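Local coordinates for CT021 (PDB 6UXD), which is of unknown function but probably belongs with the LolA- and LolB-like proteins, whose well-studied members carry or insert bacterial lipoproteins, at residues L117-P123 / A154-P160; R180-W186 / K199-H205; L94-W99 / Y211-P215. All coordinates share one frame; numbering follows the deposited sequence.

Contact 1: residues L117-P123 / A154-P160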
loop_
_atom_site.group_PDB
_atom_site.type_symbol
_atom_site.label_atom_id
_atom_site.label_comp_id
_atom_site.label_asym_id
_atom_site.label_seq_id
_atom_site.Cartn_x
_atom_site.Cartn_y
_atom_site.Cartn_z
ATOM N N LEU A 117 0.421 0.253 -12.804
ATOM C CA LEU A 117 -0.997 0.416 -13.094
ATOM C C LEU A 117 -1.297 1.867 -13.468
ATOM O O LEU A 117 -0.901 2.783 -12.739
ATOM C CB LEU A 117 -1.828 -0.005 -11.877
ATOM C CG LEU A 117 -1.797 -1.495 -11.536
ATOM C CD1 LEU A 117 -2.392 -1.778 -10.139
ATOM C CD2 LEU A 117 -2.537 -2.281 -12.622
ATOM N N PRO A 118 -1.996 2.119 -14.571
ATOM C CA PRO A 118 -2.381 3.492 -14.914
ATOM C C PRO A 118 -3.560 3.986 -14.077
ATOM O O PRO A 118 -4.327 3.212 -13.500
ATOM C CB PRO A 118 -2.790 3.371 -16.380
ATOM C CG PRO A 118 -3.503 2.023 -16.387
ATOM C CD PRO A 118 -2.677 1.139 -15.445
ATOM N N LEU A 119 -3.700 5.305 -14.029
ATOM C CA LEU A 119 -4.791 5.939 -13.317
ATOM C C LEU A 119 -5.330 7.037 -14.203
ATOM O O LEU A 119 -4.562 7.879 -14.669
ATOM C CB LEU A 119 -4.344 6.542 -11.983
ATOM C CG LEU A 119 -3.721 5.614 -10.951
ATOM C CD1 LEU A 119 -3.092 6.434 -9.790
ATOM C CD2 LEU A 119 -4.744 4.625 -10.441
ATOM N N SER A 120 -6.637 7.012 -14.449
ATOM C CA SER A 120 -7.354 8.112 -15.069
ATOM C C SER A 120 -8.619 8.388 -14.271
ATOM O O SER A 120 -9.185 7.468 -13.675
ATOM C CB SER A 120 -7.729 7.769 -16.514
ATOM O OG SER A 120 -6.737 6.912 -17.057
ATOM N N PRO A 121 -9.065 9.635 -14.229
ATOM C CA PRO A 121 -10.248 9.973 -13.420
ATOM C C PRO A 121 -11.495 9.277 -13.924
ATOM O O PRO A 121 -11.702 9.120 -15.131
ATOM C CB PRO A 121 -10.370 11.491 -13.583
ATOM C CG PRO A 121 -8.978 11.947 -13.991
ATOM C CD PRO A 121 -8.440 10.830 -14.820
ATOM N N ALA A 122 -12.363 8.912 -12.988
ATOM C CA ALA A 122 -13.561 8.154 -13.311
ATOM C C ALA A 122 -14.644 8.479 -12.288
ATOM O O ALA A 122 -14.341 8.925 -11.172
ATOM C CB ALA A 122 -13.273 6.642 -13.320
ATOM N N PRO A 123 -15.908 8.247 -12.629
ATOM C CA PRO A 123 -16.994 8.433 -11.651
ATOM C C PRO A 123 -16.923 7.417 -10.523
ATOM O O PRO A 123 -16.452 6.286 -10.699
ATOM C CB PRO A 123 -18.272 8.225 -12.483
ATOM C CG PRO A 123 -17.859 8.138 -13.894
ATOM C CD PRO A 123 -16.417 7.723 -13.908
ATOM N N ALA A 154 -12.437 9.107 -7.708
ATOM C CA ALA A 154 -12.196 7.752 -8.160
ATOM C C ALA A 154 -11.296 7.782 -9.391
ATOM O O ALA A 154 -11.308 8.737 -10.161
ATOM C CB ALA A 154 -13.500 7.038 -8.492
ATOM N N TRP A 155 -10.535 6.711 -9.562
ATOM C CA TRP A 155 -9.558 6.589 -10.627
ATOM C C TRP A 155 -9.674 5.183 -11.192
ATOM O O TRP A 155 -9.640 4.207 -10.438
ATOM C CB TRP A 155 -8.146 6.863 -10.094
ATOM C CG TRP A 155 -8.010 8.251 -9.542
ATOM C CD1 TRP A 155 -8.446 8.690 -8.326
ATOM C CD2 TRP A 155 -7.450 9.388 -10.199
ATOM N NE1 TRP A 155 -8.179 10.024 -8.185
ATOM C CE2 TRP A 155 -7.551 10.473 -9.314
ATOM C CE3 TRP A 155 -6.868 9.595 -11.456
ATOM C CZ2 TRP A 155 -7.106 11.744 -9.642
ATOM C CZ3 TRP A 155 -6.401 10.854 -11.771
ATOM C CH2 TRP A 155 -6.525 11.913 -10.873
ATOM N N ILE A 156 -9.823 5.075 -12.506
ATOM C CA ILE A 156 -9.962 3.767 -13.132
ATOM C C ILE A 156 -8.593 3.270 -13.572
ATOM O O ILE A 156 -7.744 4.041 -14.036
ATOM C CB ILE A 156 -10.966 3.818 -14.301
ATOM C CG1 ILE A 156 -11.188 2.423 -14.881
ATOM C CG2 ILE A 156 -10.518 4.792 -15.378
ATOM C CD1 ILE A 156 -12.020 1.506 -13.992
ATOM N N SER A 157 -8.376 1.970 -13.392
ATOM C CA SER A 157 -7.192 1.283 -13.859
ATOM C C SER A 157 -7.595 -0.071 -14.441
ATOM O O SER A 157 -8.771 -0.478 -14.428
ATOM C CB SER A 157 -6.180 1.131 -12.713
ATOM O OG SER A 157 -4.882 0.833 -13.199
ATOM N N VAL A 158 -6.604 -0.782 -14.958
ATOM C CA VAL A 158 -6.821 -2.128 -15.469
ATOM C C VAL A 158 -5.550 -2.924 -15.253
ATOM O O VAL A 158 -4.440 -2.415 -15.442
ATOM C CB VAL A 158 -7.243 -2.122 -16.954
ATOM C CG1 VAL A 158 -6.184 -1.477 -17.797
ATOM C CG2 VAL A 158 -7.528 -3.551 -17.416
ATOM N N TRP A 159 -5.722 -4.160 -14.820
ATOM C CA TRP A 159 -4.596 -5.052 -14.615
ATOM C C TRP A 159 -4.035 -5.492 -15.968
ATOM O O TRP A 159 -4.787 -5.651 -16.931
ATOM C CB TRP A 159 -5.050 -6.270 -13.823
ATOM C CG TRP A 159 -3.959 -7.073 -13.236
ATOM C CD1 TRP A 159 -3.410 -8.213 -13.744
ATOM C CD2 TRP A 159 -3.263 -6.798 -12.016
ATOM N NE1 TRP A 159 -2.418 -8.669 -12.908
ATOM C CE2 TRP A 159 -2.310 -7.819 -11.839
ATOM C CE3 TRP A 159 -3.359 -5.789 -11.056
ATOM C CZ2 TRP A 159 -1.458 -7.859 -10.741
ATOM C CZ3 TRP A 159 -2.517 -5.831 -9.966
ATOM C CH2 TRP A 159 -1.578 -6.858 -9.816
ATOM N N PRO A 160 -2.721 -5.698 -16.068
ATOM C CA PRO A 160 -2.151 -6.135 -17.349
ATOM C C PRO A 160 -2.670 -7.504 -17.763
ATOM O O PRO A 160 -3.172 -8.286 -16.952
ATOM C CB PRO A 160 -0.642 -6.176 -17.072
ATOM C CG PRO A 160 -0.545 -6.362 -15.602
ATOM C CD PRO A 160 -1.671 -5.531 -15.050
HETATM O O HOH W 1 -6.471 4.238 -16.473
HETATM O O HOH W 2 -14.766 10.574 -9.014
#
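Ser120 and Ile156 form an antiparallel hydrogen-bonded pair, and backbone bonds set the register of strands 118-122 and 152-158. Ile156 N donates to Ser120 O over 2.7 Å, while Ser120 N returns a longer bond of 3.2 Å to Ile156 O. Trp155 CA also comes within 3.2 Å of Ser120 O, a CA-H...O contact that gives this oxygen a second neighbour. Ala122 N also donates to Ala154 O. Between these bonds Pro121 is paired with Trp155 at a non-hydrogen-bonded position, a place where the missing proline N-H costs the pairing nothing.

Two waters extend the polar contacts. One joins Ser120 OG to Ile156 O; the other donates to Ala122 O and accepts from Ala154 N, bridging the two alanines.

The apolar contacts centre on two indoles. With CG beside its backbone N (chi1 -61°), Trp155 presents the CE3-CZ3 side of its ring to the first strand. Pro121 CG lies 3.6 Å from Trp155 CZ3, and Leu119 CB approaches Trp155 CE3 to 4.0 Å, the leucine crossing the indole at about a right angle. Further along, Leu117 sets both its methyls beside Trp159, with CD2 3.9 Å from Trp159 CE3; Ile114 of helix 108-116 also touches this indole. On the face that carries Ser120, Ala122 CB meets Ile156 CB at 3.8 Å, the small alanine leaving room for the branched isoleucine.

The chemistry divides the pair of strands at this part of the sheet: the side of Ser120 and Ile156 is partly exposed and holds a water, whereas Leu117 and Leu119 are buried against Ile9 and strand 170-176.

Contact 2: residues R180-W186 / K199-H205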
loop_
_atom_site.group_PDB
_atom_site.type_symbol
_atom_site.label_atom_id
_atom_site.label_comp_id
_atom_site.label_asym_id
_atom_site.label_seq_id
_atom_site.Cartn_x
_atom_site.Cartn_y
_atom_site.Cartn_z
ATOM N N ARG A 180 -2.058 15.620 0.129
ATOM C CA ARG A 180 -1.148 15.269 1.195
ATOM C C ARG A 180 -1.359 13.835 1.658
ATOM O O ARG A 180 -0.463 13.251 2.273
ATOM C CB ARG A 180 -1.335 16.275 2.327
ATOM C CG ARG A 180 -0.422 16.089 3.476
ATOM C CD ARG A 180 0.980 16.563 3.164
ATOM N NE ARG A 180 1.855 16.137 4.252
ATOM C CZ ARG A 180 2.458 14.957 4.305
ATOM N NH1 ARG A 180 2.319 14.072 3.297
ATOM N NH2 ARG A 180 3.213 14.671 5.359
ATOM N N LEU A 181 -2.506 13.236 1.346
ATOM C CA LEU A 181 -2.788 11.848 1.700
ATOM C C LEU A 181 -2.628 11.023 0.425
ATOM O O LEU A 181 -3.567 10.904 -0.368
ATOM C CB LEU A 181 -4.184 11.696 2.281
ATOM C CG LEU A 181 -4.421 12.292 3.669
ATOM C CD1 LEU A 181 -5.914 12.152 4.042
ATOM C CD2 LEU A 181 -3.533 11.620 4.714
ATOM N N ALA A 182 -1.445 10.422 0.253
ATOM C CA ALA A 182 -1.060 9.873 -1.042
ATOM C C ALA A 182 -1.448 8.412 -1.222
ATOM O O ALA A 182 -1.541 7.953 -2.366
ATOM C CB ALA A 182 0.451 10.028 -1.241
ATOM N N PHE A 183 -1.697 7.680 -0.134
ATOM C CA PHE A 183 -2.116 6.292 -0.255
ATOM C C PHE A 183 -3.602 6.170 -0.585
ATOM O O PHE A 183 -4.404 7.047 -0.251
ATOM C CB PHE A 183 -1.844 5.532 1.027
ATOM C CG PHE A 183 -0.398 5.270 1.286
ATOM C CD1 PHE A 183 0.232 4.197 0.693
ATOM C CD2 PHE A 183 0.317 6.072 2.151
ATOM C CE1 PHE A 183 1.557 3.926 0.953
ATOM C CE2 PHE A 183 1.634 5.819 2.418
ATOM C CZ PHE A 183 2.270 4.734 1.810
ATOM N N PRO A 184 -3.995 5.078 -1.224
ATOM C CA PRO A 184 -5.403 4.910 -1.577
ATOM C C PRO A 184 -6.279 4.748 -0.342
ATOM O O PRO A 184 -5.838 4.276 0.708
ATOM C CB PRO A 184 -5.404 3.642 -2.438
ATOM C CG PRO A 184 -4.167 2.916 -2.048
ATOM C CD PRO A 184 -3.163 3.949 -1.674
ATOM N N LEU A 185 -7.531 5.188 -0.479
ATOM C CA LEU A 185 -8.548 4.973 0.555
ATOM C C LEU A 185 -9.254 3.637 0.415
ATOM O O LEU A 185 -9.755 3.091 1.408
ATOM C CB LEU A 185 -9.609 6.068 0.488
ATOM C CG LEU A 185 -9.136 7.500 0.693
ATOM C CD1 LEU A 185 -10.238 8.475 0.305
ATOM C CD2 LEU A 185 -8.706 7.679 2.139
ATOM N N TRP A 186 -9.316 3.111 -0.801
ATOM C CA TRP A 186 -10.221 2.017 -1.128
ATOM C C TRP A 186 -9.878 1.522 -2.527
ATOM O O TRP A 186 -9.704 2.327 -3.444
ATOM C CB TRP A 186 -11.652 2.517 -1.050
ATOM C CG TRP A 186 -12.758 1.522 -1.235
ATOM C CD1 TRP A 186 -13.335 1.130 -2.407
ATOM C CD2 TRP A 186 -13.466 0.861 -0.194
ATOM N NE1 TRP A 186 -14.366 0.248 -2.151
ATOM C CE2 TRP A 186 -14.452 0.057 -0.797
ATOM C CE3 TRP A 186 -13.343 0.848 1.199
ATOM C CZ2 TRP A 186 -15.318 -0.743 -0.054
ATOM C CZ3 TRP A 186 -14.192 0.051 1.930
ATOM C CH2 TRP A 186 -15.171 -0.728 1.310
ATOM N N LYS A 199 -9.214 -2.525 1.630
ATOM C CA LYS A 199 -9.683 -1.398 2.422
ATOM C C LYS A 199 -8.508 -0.788 3.171
ATOM O O LYS A 199 -7.676 -1.505 3.731
ATOM C CB LYS A 199 -10.778 -1.883 3.382
ATOM C CG LYS A 199 -11.332 -0.859 4.364
ATOM C CD LYS A 199 -12.535 -1.428 5.144
ATOM C CE LYS A 199 -12.885 -0.568 6.379
ATOM N NZ LYS A 199 -14.005 -1.149 7.201
ATOM N N THR A 200 -8.426 0.538 3.170
ATOM C CA THR A 200 -7.423 1.234 3.972
ATOM C C THR A 200 -8.051 1.601 5.309
ATOM O O THR A 200 -9.007 2.386 5.358
ATOM C CB THR A 200 -6.907 2.480 3.268
ATOM O OG1 THR A 200 -6.477 2.129 1.948
ATOM C CG2 THR A 200 -5.734 3.062 4.037
ATOM N N ILE A 201 -7.536 1.017 6.384
ATOM C CA ILE A 201 -8.164 1.186 7.689
ATOM C C ILE A 201 -7.468 2.238 8.532
ATOM O O ILE A 201 -8.079 2.747 9.484
ATOM C CB ILE A 201 -8.243 -0.156 8.440
ATOM C CG1 ILE A 201 -6.844 -0.719 8.746
ATOM C CG2 ILE A 201 -9.026 -1.141 7.612
ATOM C CD1 ILE A 201 -6.866 -2.087 9.460
ATOM N N GLU A 202 -6.231 2.608 8.197
ATOM C CA GLU A 202 -5.545 3.683 8.896
ATOM C C GLU A 202 -4.524 4.288 7.954
ATOM O O GLU A 202 -3.922 3.569 7.156
ATOM C CB GLU A 202 -4.863 3.179 10.169
ATOM C CG GLU A 202 -4.332 4.299 11.068
ATOM C CD GLU A 202 -3.708 3.790 12.367
ATOM O OE1 GLU A 202 -4.400 3.075 13.110
ATOM O OE2 GLU A 202 -2.514 4.098 12.635
ATOM N N MET A 203 -4.379 5.611 7.998
ATOM C CA MET A 203 -3.268 6.263 7.319
ATOM C C MET A 203 -2.885 7.494 8.124
ATOM O O MET A 203 -3.675 8.016 8.921
ATOM C CB MET A 203 -3.606 6.638 5.859
ATOM C CG MET A 203 -4.817 7.506 5.718
ATOM S SD MET A 203 -5.282 8.015 4.053
ATOM C CE MET A 203 -5.534 6.471 3.161
ATOM N N GLY A 204 -1.651 7.945 7.923
ATOM C CA GLY A 204 -1.181 9.126 8.604
ATOM C C GLY A 204 0.233 9.560 8.256
ATOM O O GLY A 204 0.735 9.332 7.143
ATOM N N HIS A 205 0.856 10.238 9.214
ATOM C CA HIS A 205 2.120 10.920 9.009
ATOM C C HIS A 205 2.997 10.722 10.234
ATOM O O HIS A 205 2.519 10.351 11.314
ATOM C CB HIS A 205 1.914 12.414 8.768
ATOM C CG HIS A 205 0.844 12.727 7.772
ATOM N ND1 HIS A 205 0.963 12.428 6.432
ATOM C CD2 HIS A 205 -0.363 13.325 7.918
ATOM C CE1 HIS A 205 -0.117 12.838 5.792
ATOM N NE2 HIS A 205 -0.940 13.380 6.671
HETATM O O HOH W 3 -11.071 2.523 3.686
#
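Leu185 O is held by two donors: a water at 2.7 Å, which also donates to Thr200 O, and Thr200 N, whose bond is weak at 3.4 Å. The preceding carbonyl is gripped more firmly. Thr200 OG1 donates to Pro184 O over 2.6 Å, approaching from 43° above the carbonyl plane; the first torsion sets the hydroxyl beside the threonine N, so that one residue serves two successive carbonyls. Threonine suits the place because its hydroxyl can take a carbonyl that its backbone N-H does not reach.

Regular pairing begins just beyond. Trp186 and Lys199 make an antiparallel non-hydrogen-bonded pair in the hairpin of strands 186-189 and 196-204, and the lysine's extended chain crosses the indole obliquely, with Lys199 CG 3.9 Å from Trp186 CZ3. Its ammonium goes on to a salt bridge with Glu146.

Toward the other end the segments lie too far apart for backbone bonds, and long side chains span the gap. Met203 does most of this: CG lies between the backbone N and carbonyl carbon (chi1 56°), and a bend at chi3 brings CE to 3.5 Å from Leu185 CD2. Leu181 CD2 lies 4.1 Å from Met203 SD and, crossing the histidine at about a right angle, 3.7 Å from His205 NE2. The imidazole then meets a face of the Arg180 guanidinium, its ND1 3.2 Å above that plane, with the two planes 41° apart. Asp20 takes a salt bridge from Arg180 NH1 and a hydrogen bond with His205 ND1, and its negative charge probably eases the closeness of the two basic groups.

Contact 3: residues L94-W99 / Y211-P215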
loop_
_atom_site.group_PDB
_atom_site.type_symbol
_atom_site.label_atom_id
_atom_site.label_comp_id
_atom_site.label_asym_id
_atom_site.label_seq_id
_atom_site.Cartn_x
_atom_site.Cartn_y
_atom_site.Cartn_z
ATOM N N LEU A 94 13.605 -8.984 4.799
ATOM C CA LEU A 94 14.333 -8.952 6.058
ATOM C C LEU A 94 14.620 -10.381 6.474
ATOM O O LEU A 94 13.694 -11.181 6.636
ATOM C CB LEU A 94 13.533 -8.225 7.127
ATOM C CG LEU A 94 14.187 -8.104 8.500
ATOM C CD1 LEU A 94 15.405 -7.227 8.425
ATOM C CD2 LEU A 94 13.188 -7.546 9.501
ATOM N N LYS A 95 15.897 -10.715 6.606
ATOM C CA LYS A 95 16.304 -12.040 7.054
ATOM C C LYS A 95 17.444 -11.848 8.041
ATOM O O LYS A 95 18.449 -11.211 7.713
ATOM C CB LYS A 95 16.716 -12.925 5.870
ATOM C CG LYS A 95 16.940 -14.394 6.221
ATOM N N ASN A 96 17.257 -12.340 9.265
ATOM C CA ASN A 96 18.267 -12.250 10.319
ATOM C C ASN A 96 18.839 -10.834 10.423
ATOM O O ASN A 96 20.048 -10.616 10.350
ATOM C CB ASN A 96 19.385 -13.276 10.091
ATOM C CG ASN A 96 18.877 -14.715 10.089
ATOM O OD1 ASN A 96 19.116 -15.463 9.139
ATOM N ND2 ASN A 96 18.184 -15.108 11.158
ATOM N N ALA A 97 17.942 -9.862 10.568
ATOM C CA ALA A 97 18.242 -8.454 10.818
ATOM C C ALA A 97 18.983 -7.761 9.680
ATOM O O ALA A 97 19.508 -6.659 9.878
ATOM C CB ALA A 97 19.043 -8.279 12.113
ATOM N N GLN A 98 19.035 -8.349 8.490
ATOM C CA GLN A 98 19.666 -7.689 7.358
ATOM C C GLN A 98 18.720 -7.670 6.163
ATOM O O GLN A 98 17.974 -8.624 5.920
ATOM C CB GLN A 98 20.984 -8.381 6.970
ATOM C CG GLN A 98 21.821 -7.613 5.928
ATOM C CD GLN A 98 23.055 -8.390 5.472
ATOM O OE1 GLN A 98 23.418 -9.400 6.071
ATOM N NE2 GLN A 98 23.692 -7.925 4.396
ATOM N N TRP A 99 18.766 -6.577 5.416
ATOM C CA TRP A 99 17.980 -6.436 4.198
ATOM C C TRP A 99 18.637 -7.254 3.094
ATOM O O TRP A 99 19.688 -6.875 2.569
ATOM C CB TRP A 99 17.882 -4.962 3.831
ATOM C CG TRP A 99 17.061 -4.188 4.796
ATOM C CD1 TRP A 99 17.476 -3.170 5.604
ATOM C CD2 TRP A 99 15.667 -4.369 5.056
ATOM N NE1 TRP A 99 16.423 -2.703 6.342
ATOM C CE2 TRP A 99 15.300 -3.425 6.030
ATOM C CE3 TRP A 99 14.698 -5.243 4.562
ATOM C CZ2 TRP A 99 13.991 -3.331 6.527
ATOM C CZ3 TRP A 99 13.397 -5.151 5.053
ATOM C CH2 TRP A 99 13.058 -4.200 6.020
ATOM N N TYR A 211 12.229 -1.204 12.016
ATOM C CA TYR A 211 13.121 -2.186 11.422
ATOM C C TYR A 211 14.522 -1.617 11.225
ATOM O O TYR A 211 14.758 -0.425 11.448
ATOM C CB TYR A 211 12.532 -2.653 10.087
ATOM C CG TYR A 211 11.224 -3.382 10.253
ATOM C CD1 TYR A 211 11.170 -4.592 10.920
ATOM C CD2 TYR A 211 10.047 -2.863 9.742
ATOM C CE1 TYR A 211 9.980 -5.267 11.071
ATOM C CE2 TYR A 211 8.851 -3.529 9.889
ATOM C CZ TYR A 211 8.821 -4.733 10.554
ATOM O OH TYR A 211 7.625 -5.404 10.706
ATOM N N PRO A 212 15.490 -2.447 10.816
ATOM C CA PRO A 212 16.858 -1.938 10.657
ATOM C C PRO A 212 16.943 -0.831 9.619
ATOM O O PRO A 212 16.097 -0.688 8.726
ATOM C CB PRO A 212 17.657 -3.168 10.207
ATOM C CG PRO A 212 16.833 -4.345 10.620
ATOM C CD PRO A 212 15.413 -3.899 10.555
ATOM N N ALA A 213 18.010 -0.050 9.753
ATOM C CA ALA A 213 18.280 1.058 8.857
ATOM C C ALA A 213 18.398 0.583 7.415
ATOM O O ALA A 213 18.627 -0.596 7.127
ATOM C CB ALA A 213 19.575 1.762 9.253
ATOM N N LEU A 214 18.295 1.546 6.514
ATOM C CA LEU A 214 18.304 1.275 5.092
ATOM C C LEU A 214 19.657 0.720 4.642
ATOM O O LEU A 214 20.688 1.017 5.247
ATOM C CB LEU A 214 17.994 2.558 4.335
ATOM C CG LEU A 214 16.598 3.157 4.559
ATOM C CD1 LEU A 214 16.464 4.409 3.699
ATOM C CD2 LEU A 214 15.512 2.136 4.234
ATOM N N PRO A 215 19.676 -0.087 3.578
ATOM C CA PRO A 215 20.953 -0.493 2.979
ATOM C C PRO A 215 21.849 0.696 2.701
ATOM O O PRO A 215 21.396 1.756 2.267
ATOM C CB PRO A 215 20.530 -1.185 1.678
ATOM C CG PRO A 215 19.162 -1.756 2.024
ATOM C CD PRO A 215 18.526 -0.713 2.903
#
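The tight hairpin between strands 90-95 and 98-101, closed by a type I' turn from Lys95 to Gln98, lays Leu94, Ala97 and Trp99 against the C-terminal stretch 211-215. Trp99 is the polar link: its NE1 donates to Pro212 O over 3.1 Å, with a fairly straight N-H...O angle of 163°. The oxygen lies almost in the indole plane, but the donor stands 64° out of the carbonyl plane. Arg36 NH1 bonds to the same oxygen.

Most of the other contacts are apolar. Pro215 CD lies 3.8 Å from Trp99 CD1, and Tyr211 CB approaches Trp99 CZ2 to 3.9 Å. Leu94, its CG anti to the backbone N (chi1 -179°), divides its methyls: CD1 reaches Pro212 CG at 3.9 Å, while CD2 comes to Tyr211 CD1 at 3.8 Å. The tyrosine hydroxyl leads elsewhere, to Lys77. Prolines suit an irregular stretch like this one: they bring compact apolar rings and need no partner for a backbone N-H, while Pro212 O is still there to accept.

Asn96 and Ala97, both with left-handed backbone angles, form the corner characteristic of a two-residue type I' beta hairpin.

Of the three, contact 3 joins the segments farthest apart in sequence: between residues 94-99 and 211-215 the chain makes contact 1 and then, further on, contact 2. Contacts 1 and 3 lie on opposite sides of the chain's centre, their own centres 34 Å apart. Contact 2 is more central, its centre 17 Å from that of contact 1 and 25 Å from that of contact 3. None touches another. Antiparallel strand pairing connects them: 152-158 pairs with 170-176, then 186-189 and 196-204, which meets 21-26 and so leads through 29-38, 43-50 and 79-84 to the hairpin of contact 3. From residue 152 to 215 the chain passes from contact 1 through contact 2 to contact 3.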